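Local coordinates for oxidase/hydroxylase (Streptomyces hygroscopicus subsp. hygroscopicus, PDB 4XCB) that catalyses an oxidative cyclization in orthosomycin biosynthesis, probably as an iron- and 2-oxoglutarate-dependent oxygenase, and binds hygromycin B, at the interface of chains A and B. Coordinates in Å, arbitrary orientation; residue numbers count along the deposited sequence, not the author numbering. Chains: chain A/B, oxidase/hydroxylase.

The interface of chains A and B. Residues chain A 87, 230, 232-233; chain B 233, 246-248.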
ATOM      1  N   ARG A  87      22.844   3.433   8.854  1.00 12.80           N
ATOM      2  CA  ARG A  87      24.199   3.061   8.481  1.00 10.46           C
ATOM      3  C   ARG A  87      24.626   3.860   7.251  1.00 13.87           C
ATOM      4  O   ARG A  87      23.821   4.123   6.362  1.00 11.46           O
ATOM      5  CB  ARG A  87      24.273   1.557   8.221  1.00 13.10           C
ATOM      6  CG  ARG A  87      25.652   1.045   7.905  1.00 15.79           C
ATOM      7  CD  ARG A  87      25.613  -0.424   7.496  1.00 15.06           C
ATOM      8  NE  ARG A  87      26.978  -0.918   7.404  1.00 14.29           N
ATOM      9  CZ  ARG A  87      27.328  -2.138   7.021  1.00 15.49           C
ATOM     10  NH1 ARG A  87      26.410  -3.026   6.662  1.00 17.28           N
ATOM     11  NH2 ARG A  87      28.616  -2.468   6.995  1.00 16.13           N
ATOM     12  N   THR A 230      20.624  -0.222   9.210  1.00  9.23           N
ATOM     13  CA  THR A 230      21.805  -0.950   9.648  1.00  8.93           C
ATOM     14  C   THR A 230      21.928  -2.344   9.057  1.00  9.20           C
ATOM     15  O   THR A 230      23.025  -2.904   9.056  1.00 12.00           O
ATOM     16  CB  THR A 230      21.840  -1.084  11.181  1.00  8.86           C
ATOM     17  OG1 THR A 230      20.622  -1.687  11.648  1.00 12.20           O
ATOM     18  CG2 THR A 230      22.003   0.276  11.811  1.00 11.86           C
ATOM     19  N   PHE A 232      21.275  -3.042   5.880  1.00 11.07           N
ATOM     20  CA  PHE A 232      21.731  -2.945   4.493  1.00 12.26           C
ATOM     21  C   PHE A 232      23.245  -3.103   4.436  1.00 12.86           C
ATOM     22  O   PHE A 232      23.951  -2.622   5.325  1.00 12.42           O
ATOM     23  CB  PHE A 232      21.341  -1.602   3.852  1.00 10.59           C
ATOM     24  CG  PHE A 232      19.972  -1.594   3.213  1.00 10.54           C
ATOM     25  CD1 PHE A 232      18.944  -2.374   3.711  1.00 10.61           C
ATOM     26  CD2 PHE A 232      19.719  -0.768   2.129  1.00 12.44           C
ATOM     27  CE1 PHE A 232      17.685  -2.346   3.117  1.00 11.49           C
ATOM     28  CE2 PHE A 232      18.471  -0.731   1.544  1.00 15.84           C
ATOM     29  CZ  PHE A 232      17.460  -1.510   2.031  1.00 13.28           C
ATOM     30  N   THR A 233      23.744  -3.785   3.408  1.00 12.64           N
ATOM     31  CA  THR A 233      25.190  -3.854   3.188  1.00 12.82           C
ATOM     32  C   THR A 233      25.723  -2.565   2.557  1.00 12.35           C
ATOM     33  O   THR A 233      24.985  -1.827   1.892  1.00 14.34           O
ATOM     34  CB  THR A 233      25.591  -5.036   2.277  1.00 13.99           C
ATOM     35  OG1 THR A 233      24.968  -4.901   0.992  1.00 13.55           O
ATOM     36  CG2 THR A 233      25.223  -6.363   2.896  1.00 19.52           C
TER
ATOM     37  N   THR B 233      22.488  -7.653   4.971  1.00 11.96           N
ATOM     38  CA  THR B 233      23.622  -8.241   5.687  1.00 10.47           C
ATOM     39  C   THR B 233      23.259  -9.575   6.334  1.00 12.08           C
ATOM     40  O   THR B 233      22.105  -9.837   6.646  1.00 10.82           O
ATOM     41  CB  THR B 233      24.139  -7.285   6.767  1.00 12.71           C
ATOM     42  OG1 THR B 233      23.152  -7.127   7.794  1.00 14.75           O
ATOM     43  CG2 THR B 233      24.454  -5.935   6.188  1.00 17.85           C
ATOM     44  N   ARG B 246      28.713   2.875  11.242  1.00 14.84           N
ATOM     45  CA  ARG B 246      29.272   1.725  10.544  1.00 17.18           C
ATOM     46  C   ARG B 246      28.769   0.407  11.137  1.00 14.90           C
ATOM     47  O   ARG B 246      29.074  -0.668  10.623  1.00 19.77           O
ATOM     48  CB  ARG B 246      30.805   1.753  10.580  1.00 18.35           C
ATOM     49  CG  ARG B 246      31.444   3.039  10.057  1.00 16.62           C
ATOM     50  CD  ARG B 246      31.178   3.302   8.595  1.00 19.90           C
ATOM     51  NE  ARG B 246      32.169   4.220   8.011  0.85 24.49           N
ATOM     52  CZ  ARG B 246      32.211   5.536   8.217  0.17 22.34           C
ATOM     53  NH1 ARG B 246      31.331   6.130   9.014  0.90 23.90           N
ATOM     54  NH2 ARG B 246      33.149   6.265   7.623  1.00 22.47           N
ATOM     55  N   GLY B 247      27.991   0.490  12.205  1.00 16.68           N
ATOM     56  CA  GLY B 247      27.421  -0.703  12.806  1.00 16.50           C
ATOM     57  C   GLY B 247      26.452  -1.385  11.851  1.00 12.74           C
ATOM     58  O   GLY B 247      25.592  -0.735  11.256  1.00 16.45           O
ATOM     59  N   ALA B 248      26.630  -2.690  11.676  1.00 13.84           N
ATOM     60  CA  ALA B 248      25.752  -3.489  10.834  1.00 14.82           C
ATOM     61  C   ALA B 248      24.973  -4.487  11.671  1.00 11.68           C
ATOM     62  O   ALA B 248      25.492  -5.020  12.673  1.00 14.32           O
ATOM     63  CB  ALA B 248      26.548  -4.215   9.762  1.00 17.52           C
TER
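A:Arg87 lies against B:Ala248, with the methyl CB of the alanine set over one face of the guanidinium group, toward its rim, and 3.3 Å from NH1. The chains are copies of one protein, and this patch, mostly loop residues packed round an arginine, is part of a larger two-fold interface. A flat cation can accept a small apolar group on its face while its N-H bonds point elsewhere, and the small methyl lets the alanine sit close on it. At the edge of the same group, in its plane, sits the methyl CG2 of B:Thr233, 3.5 Å from NH1. The methylenes of the arginine run beside the loop carrying B:Gly247, whose carbonyl O is 3.8 Å from CG; glycine brings no side chain to this approach. With CG anti to the backbone N (chi1 -177°) and the chain stretched out through NE, A:Arg87 spans from strand 86-96 to the partner chain. A:Thr230 abuts the same loop, its carbonyl O 3.3 Å from CA of B:Ala248.

Near the two-fold axis of the pair, A:Thr233 meets its own counterpart, B:Thr233. The two side chains pass in opposite directions and touch through CG2 methyls 3.4 Å apart, a rather tight fit. Threonine suits this position because its branch offers a methyl to the partner while OG1 is turned away from it.

The A:Phe232 carbonyl O touches CG2 of B:Thr233 at 3.5 Å and also accepts a hydrogen bond of 2.8 Å from NH1 of A:Arg87, which steadies the guanidinium beneath the alanine methyl. Were A:Arg87 replaced by an alanine, the B:Ala248 methyl would probably lose the flat face under it, the B:Thr233 methyl its edge contact and the A:Phe232 carbonyl this donor. Two of the four copies in the deposited assembly meet here, and the structure alone does not show that this pairing persists in solution. The NH1 bond is bent, 136° at the hydrogen, and the A:Phe232 O lies 26° out of the guanidinium plane.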